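Local coordinates for protein activator of 2-hydroxyisocaproyl-CoA dehydratase (Clostridium difficile, PDB 4EHU) that transfers single electrons, coupled to ATP hydrolysis, to activate (R)-2-hydroxyisocaproyl-CoA dehydratase in L-leucine fermentation, at residues A[2-8]-A[57-63]; A[12-18]-A[241-246]; A[93-97]-A[108-112]. One frame throughout, in Å; residues are numbered along the deposited sequence.

Interaction 1. Residues A[2-8]-A[57-63]; sequences YTMGLDI and IKKVVVT
The carboxylate of Asp7 has the methyl CG2 of Thr63 over one face. Over the opposite face lies CE of Lys14. At the OD1 edge the neighbour is Thr63 O, off the plane on the Thr63 side; it is 4.0 Å from Asp7 OD1 and not bonded to it. The Asp7 side chain comes within about 4 Å of a bound magnesium ion. The other flat group, the Tyr2 ring, leads away from strand 57-63. Tyr2 meets that strand through CB, which touches Ile57 CD1.

Strands 2-8 and 59-63 run parallel, their axes 4.7 Å apart at closest approach and 17° from each other. Six backbone hydrogen bonds join the two segments. They run from Lys58 N to Tyr2 O (2.9 Å) at one end to Ile8 N to Thr63 O (3.0 Å) at the other. The chain turns a corner at Lys58, and the buried Lys59 N has no hydrogen-bond partner.

Side chains line both faces. Met4 CB meets Ile57 CG2 at 3.6 Å. Ile8 CD1 lies 3.7 Å from Val62 CG2, and these two side chains cross at a slant. With OG1 turned opposite the backbone N (chi1 -170°), Thr63 sets CG2 between N and the carbonyl carbon, 3.4 Å from Leu6 O. Its OG1 bonds to Ile77 O.

This is the parallel pairing of an actin-fold sheet, and Asp7 sits where strand 2-8 runs into the phosphate-binding loop. Strand 2-8 is flanked by strands 13-19 and 57-63. Helix 38-50 covers the Met4, Leu6 and Ile8 face, while helix 243-261 packs on Thr3 and Val61.

Interaction 2. Residues A[12-18]-A[241-246]; sequences ASKGVIL and QLTGAL. With ANP (phosphoaminophosphonic acid-adenylate ester), chain D.
Lys14 and Gln241 meet at the nucleotide, an ATP analogue, and share its alpha-phosphate oxygen. Lys14 NZ donates to ANP O1A and to ANP O2B, both at 2.8 Å. A third bond goes to Ala12 O, with NZ above that carbonyl's plane. Gln241 NE2 gives O1A a second, nearly straight bond of 2.9 Å (170°). Its OE1 is held by Arg218, which fixes which way the amide faces. Ala12 N bonds to O1B of the beta-phosphate. Together the three donors hold oxygens of both phosphates.

The remaining contacts are van der Waals. Lys14 is bent at chi2 and chi3 (76° and 70°), so its chain curls past the oxygen of Gln241, with CG 3.4 Å from Gln241 O. Leu242 CD2 rests 3.8 Å from Lys14 CB. Ala245 CB reaches Val16 CG2 at 3.7 Å. Ala245 is the helix residue nearest Gly15, with CA atoms 5.4 Å apart. Farther along, Leu18 CD1 touches Leu246 CD1.

Strand 13-19 lies between strands 2-8 and 23-30 of the actin-fold sheet. The start of helix 243-261 packs on one face of it. Helix 38-50 covers the Ser13 and Ile17 face, and Leu246 also meets helix 79-90.

Interaction 3. Residues A[93-97]-A[108-112]; sequences ETRTI and LKLDN
Segments 93-97 and 108-112 pair as antiparallel strands at Thr96 to Ile97 and Leu108 to Lys109. Ile97 and Leu108 form a hydrogen-bonded pair: Ile97 N to Leu108 O and Leu108 N to Ile97 O are both 2.8 Å. Thr96 and Lys109 are a non-hydrogen-bonded pair, with CA atoms 4.7 Å apart. A further backbone bond runs from Leu110 N to Arg95 O at 2.9 Å. Thr94 and Asp111 lie in loop.

Ile97, Leu108 and Leu110 form the apolar part of the contact. Ile97 CD1 reaches Leu110 CD1 at 3.7 Å, and CB of Ile97 faces CB of Leu108. Helix 79-90 packs against Ile97 and Leu110, while Leu108 also meets Leu116 and Phe119.

The pair is the open end of the beta hairpin 96-100/105-110, which belongs to the second sheet of the actin fold. The turn at the far end of the hairpin carries the ATP-binding residues Gly102, Gln103 and Asp104. Next to the hairpin, strand 210-213 runs parallel to strand 96-100.

Arg95 carries the polar part. Its chain bends at chi2 (-71°), which brings the guanidinium over the backbone of Asn112, whose CA lies above the centre of one face. NE and NH2 both bond weakly to Asn112 OD1, each at 2.8 Å. The guanidinium and amide planes are 56° apart. NH1 bonds to Thr94 O at 3.1 Å, which further restrains the group. On the Thr96 and Lys109 face, a water donates to Thr96 OG1 and accepts from Lys109 NZ. Thr96 OG1 also bonds to Gln207 O.

How the interactions relate
Interactions 1 and 2 are buried and share one sheet. Strands 2-8 and 13-19 are neighbours in it, joined by bonds such as Asp7 N to Lys14 O, and the two centres are 9 Å apart. Helix 243-261, whose start packs in interaction 2, also lies against interaction 1. Interaction 3 belongs to the other sheet. It touches neither contact, is only partly buried, and its Glu93 and Asn112 end is exposed. The chemistry follows the place. Interaction 1 rests on backbone bonds and apolar packing. Interaction 2 has no hydrogen bond between its segments, whose polar groups meet through the nucleotide. Interaction 3 adds weak arginine bonds and a water bridge.

Interaction 1. Residues A[2-8]-A[57-63]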
loop_
_atom_site.group_PDB
_atom_site.type_symbol
_atom_site.label_atom_id
_atom_site.label_comp_id
_atom_site.label_asym_id
_atom_site.label_seq_id
_atom_site.Cartn_x
_atom_site.Cartn_y
_atom_site.Cartn_z
ATOM N N TYR A 2 -12.452 25.473 32.453
ATOM C CA TYR A 2 -11.581 24.712 31.556
ATOM C C TYR A 2 -12.393 23.731 30.744
ATOM O O TYR A 2 -13.343 23.139 31.247
ATOM C CB TYR A 2 -10.528 23.944 32.351
ATOM C CG TYR A 2 -9.610 24.831 33.147
ATOM C CD1 TYR A 2 -8.467 25.365 32.570
ATOM C CD2 TYR A 2 -9.896 25.153 34.479
ATOM C CE1 TYR A 2 -7.619 26.184 33.293
ATOM C CE2 TYR A 2 -9.056 25.964 35.201
ATOM C CZ TYR A 2 -7.919 26.481 34.605
ATOM O OH TYR A 2 -7.080 27.295 35.326
ATOM N N THR A 3 -12.019 23.548 29.482
ATOM C CA THR A 3 -12.552 22.445 28.694
ATOM C C THR A 3 -11.397 21.635 28.117
ATOM O O THR A 3 -10.263 22.101 28.081
ATOM C CB THR A 3 -13.459 22.944 27.569
ATOM O OG1 THR A 3 -12.715 23.798 26.685
ATOM C CG2 THR A 3 -14.675 23.692 28.181
ATOM N N MET A 4 -11.687 20.417 27.685
ATOM C CA MET A 4 -10.650 19.531 27.161
ATOM C C MET A 4 -11.073 18.916 25.836
ATOM O O MET A 4 -12.226 18.545 25.659
ATOM C CB MET A 4 -10.372 18.411 28.161
ATOM C CG MET A 4 -9.249 17.482 27.743
ATOM S SD MET A 4 -8.846 16.283 29.025
ATOM C CE MET A 4 -7.743 17.244 30.059
ATOM N N GLY A 5 -10.114 18.820 24.916
ATOM C CA GLY A 5 -10.280 18.117 23.655
ATOM C C GLY A 5 -9.296 16.958 23.571
ATOM O O GLY A 5 -8.132 17.109 23.924
ATOM N N LEU A 6 -9.777 15.799 23.136
ATOM C CA LEU A 6 -8.932 14.631 22.922
ATOM C C LEU A 6 -9.097 14.200 21.478
ATOM O O LEU A 6 -10.214 14.115 20.990
ATOM C CB LEU A 6 -9.341 13.483 23.846
ATOM C CG LEU A 6 -9.076 13.675 25.338
ATOM C CD1 LEU A 6 -9.668 12.511 26.120
ATOM C CD2 LEU A 6 -7.585 13.811 25.608
ATOM N N ASP A 7 -7.988 13.937 20.798
ATOM C CA ASP A 7 -8.006 13.466 19.416
ATOM C C ASP A 7 -7.260 12.135 19.388
ATOM O O ASP A 7 -6.044 12.085 19.495
ATOM C CB ASP A 7 -7.359 14.522 18.495
ATOM C CG ASP A 7 -7.163 14.038 17.045
ATOM O OD1 ASP A 7 -7.539 12.902 16.680
ATOM O OD2 ASP A 7 -6.612 14.824 16.261
ATOM N N ILE A 8 -8.006 11.046 19.298
ATOM C CA ILE A 8 -7.424 9.720 19.348
ATOM C C ILE A 8 -7.364 9.176 17.936
ATOM O O ILE A 8 -8.348 8.661 17.414
ATOM C CB ILE A 8 -8.254 8.791 20.251
ATOM C CG1 ILE A 8 -8.455 9.453 21.616
ATOM C CG2 ILE A 8 -7.562 7.448 20.394
ATOM C CD1 ILE A 8 -9.519 8.770 22.480
ATOM N N ILE A 57 -12.645 19.949 34.854
ATOM C CA ILE A 57 -12.936 20.127 33.423
ATOM C C ILE A 57 -14.454 20.125 33.216
ATOM O O ILE A 57 -15.123 19.128 33.488
ATOM C CB ILE A 57 -12.293 19.016 32.570
ATOM C CG1 ILE A 57 -10.859 18.749 33.037
ATOM C CG2 ILE A 57 -12.307 19.400 31.077
ATOM C CD1 ILE A 57 -9.946 19.974 32.944
ATOM N N LYS A 58 -14.995 21.248 32.748
ATOM C CA LYS A 58 -16.444 21.415 32.634
ATOM C C LYS A 58 -17.058 20.571 31.513
ATOM O O LYS A 58 -18.117 19.975 31.716
ATOM C CB LYS A 58 -16.800 22.892 32.443
ATOM C CG LYS A 58 -18.279 23.161 32.240
ATOM C CD LYS A 58 -18.868 23.928 33.415
ATOM C CE LYS A 58 -20.370 24.144 33.264
ATOM N NZ LYS A 58 -20.714 25.087 32.161
ATOM N N LYS A 59 -16.403 20.540 30.340
ATOM C CA LYS A 59 -16.808 19.689 29.221
ATOM C C LYS A 59 -15.586 19.068 28.547
ATOM O O LYS A 59 -14.515 19.690 28.465
ATOM C CB LYS A 59 -17.581 20.478 28.158
ATOM C CG LYS A 59 -18.887 21.100 28.650
ATOM C CD LYS A 59 -19.977 20.071 28.867
ATOM C CE LYS A 59 -21.304 20.759 29.177
ATOM N NZ LYS A 59 -22.429 19.808 29.427
ATOM N N VAL A 60 -15.767 17.844 28.075
ATOM C CA VAL A 60 -14.751 17.113 27.340
ATOM C C VAL A 60 -15.330 16.675 26.008
ATOM O O VAL A 60 -16.422 16.123 25.963
ATOM C CB VAL A 60 -14.314 15.844 28.104
ATOM C CG1 VAL A 60 -13.272 15.065 27.297
ATOM C CG2 VAL A 60 -13.779 16.209 29.483
ATOM N N VAL A 61 -14.605 16.921 24.922
ATOM C CA VAL A 61 -15.002 16.393 23.614
ATOM C C VAL A 61 -13.889 15.512 23.073
ATOM O O VAL A 61 -12.712 15.849 23.183
ATOM C CB VAL A 61 -15.309 17.518 22.602
ATOM C CG1 VAL A 61 -15.407 16.960 21.171
ATOM C CG2 VAL A 61 -16.589 18.264 22.998
ATOM N N VAL A 62 -14.267 14.379 22.486
ATOM C CA VAL A 62 -13.295 13.487 21.869
ATOM C C VAL A 62 -13.557 13.373 20.376
ATOM O O VAL A 62 -14.701 13.385 19.921
ATOM C CB VAL A 62 -13.323 12.090 22.529
ATOM C CG1 VAL A 62 -14.660 11.407 22.279
ATOM C CG2 VAL A 62 -12.180 11.233 22.016
ATOM N N THR A 63 -12.475 13.268 19.623
ATOM C CA THR A 63 -12.547 13.177 18.172
ATOM C C THR A 63 -11.538 12.140 17.703
ATOM O O THR A 63 -10.831 11.551 18.513
ATOM C CB THR A 63 -12.277 14.555 17.528
ATOM O OG1 THR A 63 -12.583 14.526 16.125
ATOM C CG2 THR A 63 -10.836 14.981 17.723
#

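Interaction 2. Residues A[12-18]-A[241-246]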
loop_
_atom_site.group_PDB
_atom_site.type_symbol
_atom_site.label_atom_id
_atom_site.label_comp_id
_atom_site.label_asym_id
_atom_site.label_seq_id
_atom_site.Cartn_x
_atom_site.Cartn_y
_atom_site.Cartn_z
ATOM N N ALA A 12 -1.449 8.443 17.002
ATOM C CA ALA A 12 -1.101 9.184 18.197
ATOM C C ALA A 12 -2.329 9.739 18.888
ATOM O O ALA A 12 -3.343 10.005 18.243
ATOM C CB ALA A 12 -0.153 10.325 17.854
ATOM N N SER A 13 -2.213 9.912 20.199
ATOM C CA SER A 13 -3.270 10.522 20.994
ATOM C C SER A 13 -2.869 11.936 21.348
ATOM O O SER A 13 -1.756 12.183 21.831
ATOM C CB SER A 13 -3.526 9.725 22.274
ATOM O OG SER A 13 -4.011 8.440 21.957
ATOM N N LYS A 14 -3.785 12.866 21.116
ATOM C CA LYS A 14 -3.511 14.276 21.352
ATOM C C LYS A 14 -4.545 14.862 22.291
ATOM O O LYS A 14 -5.728 14.532 22.201
ATOM C CB LYS A 14 -3.537 15.054 20.035
ATOM C CG LYS A 14 -2.318 14.830 19.136
ATOM C CD LYS A 14 -2.355 13.464 18.396
ATOM C CE LYS A 14 -3.445 13.427 17.319
ATOM N NZ LYS A 14 -3.364 12.223 16.425
ATOM N N GLY A 15 -4.101 15.731 23.199
ATOM C CA GLY A 15 -5.000 16.376 24.146
ATOM C C GLY A 15 -4.690 17.852 24.321
ATOM O O GLY A 15 -3.534 18.264 24.247
ATOM N N VAL A 16 -5.727 18.646 24.555
ATOM C CA VAL A 16 -5.574 20.074 24.833
ATOM C C VAL A 16 -6.504 20.433 25.977
ATOM O O VAL A 16 -7.647 19.974 25.991
ATOM C CB VAL A 16 -5.977 20.930 23.612
ATOM C CG1 VAL A 16 -6.101 22.387 24.002
ATOM C CG2 VAL A 16 -4.946 20.753 22.458
ATOM N N ILE A 17 -6.008 21.214 26.940
ATOM C CA ILE A 17 -6.877 21.877 27.906
ATOM C C ILE A 17 -6.918 23.354 27.541
ATOM O O ILE A 17 -5.874 24.004 27.397
ATOM C CB ILE A 17 -6.388 21.717 29.368
ATOM C CG1 ILE A 17 -6.446 20.247 29.790
ATOM C CG2 ILE A 17 -7.251 22.572 30.309
ATOM C CD1 ILE A 17 -6.015 19.988 31.218
ATOM N N LEU A 18 -8.129 23.868 27.380
ATOM C CA LEU A 18 -8.358 25.242 26.943
ATOM C C LEU A 18 -9.052 26.012 28.061
ATOM O O LEU A 18 -10.004 25.519 28.669
ATOM C CB LEU A 18 -9.240 25.230 25.696
ATOM C CG LEU A 18 -9.548 26.538 24.973
ATOM C CD1 LEU A 18 -8.309 27.074 24.253
ATOM C CD2 LEU A 18 -10.665 26.293 23.972
ATOM N N GLN A 241 -0.004 19.113 14.828
ATOM C CA GLN A 241 -0.512 17.791 15.208
ATOM C C GLN A 241 -1.680 17.883 16.203
ATOM O O GLN A 241 -2.389 16.911 16.428
ATOM C CB GLN A 241 0.617 16.954 15.818
ATOM C CG GLN A 241 0.264 15.484 15.982
ATOM C CD GLN A 241 1.467 14.657 16.364
ATOM O OE1 GLN A 241 2.505 15.196 16.778
ATOM N NE2 GLN A 241 1.348 13.340 16.215
ATOM N N LEU A 242 -1.879 19.070 16.765
ATOM C CA LEU A 242 -2.842 19.271 17.843
ATOM C C LEU A 242 -4.120 20.005 17.439
ATOM O O LEU A 242 -4.950 20.304 18.315
ATOM C CB LEU A 242 -2.163 20.064 18.965
ATOM C CG LEU A 242 -1.185 19.261 19.828
ATOM C CD1 LEU A 242 -0.194 20.189 20.515
ATOM C CD2 LEU A 242 -1.932 18.395 20.849
ATOM N N THR A 243 -4.299 20.310 16.155
ATOM C CA THR A 243 -5.447 21.134 15.771
ATOM C C THR A 243 -6.776 20.419 15.976
ATOM O O THR A 243 -7.808 21.069 16.217
ATOM C CB THR A 243 -5.362 21.610 14.314
ATOM O OG1 THR A 243 -5.049 20.507 13.467
ATOM C CG2 THR A 243 -4.244 22.673 14.162
ATOM N N GLY A 244 -6.745 19.093 15.891
ATOM C CA GLY A 244 -7.959 18.306 16.098
ATOM C C GLY A 244 -8.363 18.381 17.565
ATOM O O GLY A 244 -9.542 18.552 17.905
ATOM N N ALA A 245 -7.391 18.221 18.450
ATOM C CA ALA A 245 -7.664 18.313 19.888
ATOM C C ALA A 245 -8.096 19.721 20.281
ATOM O O ALA A 245 -8.962 19.899 21.150
ATOM C CB ALA A 245 -6.445 17.888 20.691
ATOM N N LEU A 246 -7.489 20.727 19.655
ATOM C CA LEU A 246 -7.890 22.108 19.902
ATOM C C LEU A 246 -9.324 22.334 19.450
ATOM O O LEU A 246 -10.112 22.948 20.177
ATOM C CB LEU A 246 -6.950 23.062 19.160
ATOM C CG LEU A 246 -7.321 24.531 19.268
ATOM C CD1 LEU A 246 -7.337 24.971 20.732
ATOM C CD2 LEU A 246 -6.287 25.345 18.476
HETATM P PG ANP D . -5.149 9.514 11.404
HETATM O O1G ANP D . -6.187 8.585 12.022
HETATM O O2G ANP D . -5.626 10.943 11.465
HETATM O O3G ANP D . -4.734 9.099 10.048
HETATM P PB ANP D . -3.258 10.320 13.631
HETATM O O1B ANP D . -2.910 9.529 14.864
HETATM O O2B ANP D . -4.179 11.525 13.833
HETATM N N3B ANP D . -3.793 9.215 12.412
HETATM P PA ANP D . -1.094 12.254 13.473
HETATM O O1A ANP D . -0.971 12.248 14.956
HETATM O O2A ANP D . -1.756 13.401 12.742
HETATM O O3A ANP D . -1.872 10.909 13.008
HETATM O "O5'" ANP D . 0.319 12.003 12.751
HETATM C "C5'" ANP D . 1.047 10.793 12.987
HETATM C "C4'" ANP D . 2.408 10.899 12.306
HETATM O "O4'" ANP D . 3.042 12.168 12.229
HETATM C "C3'" ANP D . 3.385 9.753 12.127
HETATM O "O3'" ANP D . 2.865 8.767 11.225
HETATM C "C2'" ANP D . 4.649 10.471 11.640
HETATM O "O2'" ANP D . 4.923 10.223 10.250
HETATM C "C1'" ANP D . 4.405 11.966 11.843
HETATM N N9 ANP D . 5.211 12.556 12.927
HETATM C C8 ANP D . 5.019 12.407 14.254
HETATM N N7 ANP D . 5.919 13.141 14.955
HETATM C C5 ANP D . 6.693 13.777 14.040
HETATM C C6 ANP D . 7.818 14.714 14.084
HETATM N N6 ANP D . 8.313 15.099 15.285
HETATM N N1 ANP D . 8.328 15.151 12.904
HETATM C C2 ANP D . 7.837 14.771 11.716
HETATM N N3 ANP D . 6.816 13.908 11.602
HETATM C C4 ANP D . 6.217 13.401 12.709
#

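Interaction 3. Residues A[93-97]-A[108-112]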
loop_
_atom_site.group_PDB
_atom_site.type_symbol
_atom_site.label_atom_id
_atom_site.label_comp_id
_atom_site.label_asym_id
_atom_site.label_seq_id
_atom_site.Cartn_x
_atom_site.Cartn_y
_atom_site.Cartn_z
ATOM N N GLU A 93 -8.898 33.240 7.484
ATOM C CA GLU A 93 -9.050 33.200 6.038
ATOM C C GLU A 93 -8.620 31.842 5.480
ATOM O O GLU A 93 -8.149 31.768 4.356
ATOM C CB GLU A 93 -8.202 34.292 5.391
ATOM C CG GLU A 93 -8.409 35.664 6.013
ATOM C CD GLU A 93 -9.862 36.073 6.019
ATOM O OE1 GLU A 93 -10.585 35.710 5.068
ATOM O OE2 GLU A 93 -10.285 36.746 6.980
ATOM N N THR A 94 -8.784 30.781 6.267
ATOM C CA THR A 94 -8.429 29.441 5.775
ATOM C C THR A 94 -9.523 28.857 4.870
ATOM O O THR A 94 -10.703 28.846 5.235
ATOM C CB THR A 94 -8.178 28.457 6.929
ATOM O OG1 THR A 94 -7.035 28.861 7.682
ATOM C CG2 THR A 94 -7.905 27.054 6.368
ATOM N N ARG A 95 -9.123 28.344 3.702
ATOM C CA ARG A 95 -10.075 27.749 2.757
ATOM C C ARG A 95 -9.708 26.328 2.333
ATOM O O ARG A 95 -10.574 25.582 1.860
ATOM C CB ARG A 95 -10.231 28.625 1.516
ATOM C CG ARG A 95 -10.714 30.055 1.810
ATOM C CD ARG A 95 -12.161 30.107 2.249
ATOM N NE ARG A 95 -12.620 31.480 2.459
ATOM C CZ ARG A 95 -12.582 32.125 3.624
ATOM N NH1 ARG A 95 -12.108 31.535 4.712
ATOM N NH2 ARG A 95 -13.025 33.371 3.707
ATOM N N THR A 96 -8.444 25.931 2.499
ATOM C CA THR A 96 -8.056 24.554 2.232
ATOM C C THR A 96 -7.277 24.013 3.424
ATOM O O THR A 96 -6.328 24.654 3.874
ATOM C CB THR A 96 -7.176 24.477 0.959
ATOM O OG1 THR A 96 -7.850 25.154 -0.114
ATOM C CG2 THR A 96 -6.911 23.028 0.586
ATOM N N ILE A 97 -7.703 22.875 3.973
ATOM C CA ILE A 97 -6.953 22.219 5.050
ATOM C C ILE A 97 -6.485 20.853 4.574
ATOM O O ILE A 97 -7.265 20.057 4.081
ATOM C CB ILE A 97 -7.803 22.051 6.336
ATOM C CG1 ILE A 97 -8.174 23.427 6.884
ATOM C CG2 ILE A 97 -7.028 21.252 7.398
ATOM C CD1 ILE A 97 -9.157 23.346 8.095
ATOM N N LEU A 108 -9.734 19.172 3.047
ATOM C CA LEU A 108 -10.994 19.837 3.322
ATOM C C LEU A 108 -11.011 21.148 2.588
ATOM O O LEU A 108 -10.031 21.937 2.660
ATOM C CB LEU A 108 -11.119 20.146 4.825
ATOM C CG LEU A 108 -11.385 18.996 5.797
ATOM C CD1 LEU A 108 -10.201 18.047 5.897
ATOM C CD2 LEU A 108 -11.720 19.610 7.184
ATOM N N LYS A 109 -12.112 21.419 1.912
ATOM C CA LYS A 109 -12.346 22.737 1.362
ATOM C C LYS A 109 -13.435 23.381 2.195
ATOM O O LYS A 109 -14.477 22.780 2.440
ATOM C CB LYS A 109 -12.774 22.665 -0.109
ATOM C CG LYS A 109 -13.191 24.004 -0.676
ATOM C CD LYS A 109 -13.493 23.919 -2.168
ATOM C CE LYS A 109 -13.116 25.193 -2.897
ATOM N NZ LYS A 109 -11.788 25.078 -3.562
ATOM N N LEU A 110 -13.192 24.601 2.653
ATOM C CA LEU A 110 -14.141 25.291 3.521
ATOM C C LEU A 110 -14.724 26.500 2.810
ATOM O O LEU A 110 -14.058 27.103 1.962
ATOM C CB LEU A 110 -13.435 25.795 4.787
ATOM C CG LEU A 110 -12.639 24.750 5.562
ATOM C CD1 LEU A 110 -12.016 25.389 6.815
ATOM C CD2 LEU A 110 -13.531 23.571 5.937
ATOM N N ASP A 111 -15.950 26.864 3.176
ATOM C CA ASP A 111 -16.559 28.096 2.680
ATOM C C ASP A 111 -16.099 29.261 3.545
ATOM O O ASP A 111 -15.239 29.086 4.400
ATOM C CB ASP A 111 -18.096 28.015 2.618
ATOM C CG ASP A 111 -18.773 27.873 3.996
ATOM O OD1 ASP A 111 -18.147 28.047 5.059
ATOM O OD2 ASP A 111 -19.978 27.558 4.023
ATOM N N ASN A 112 -16.690 30.431 3.342
ATOM C CA ASN A 112 -16.253 31.624 4.070
ATOM C C ASN A 112 -16.644 31.584 5.542
ATOM O O ASN A 112 -16.233 32.436 6.329
ATOM C CB ASN A 112 -16.799 32.885 3.401
ATOM C CG ASN A 112 -16.162 33.143 2.050
ATOM O OD1 ASN A 112 -15.019 32.756 1.811
ATOM N ND2 ASN A 112 -16.894 33.797 1.157
HETATM O O HOH W 1 -10.039 23.940 -1.538
#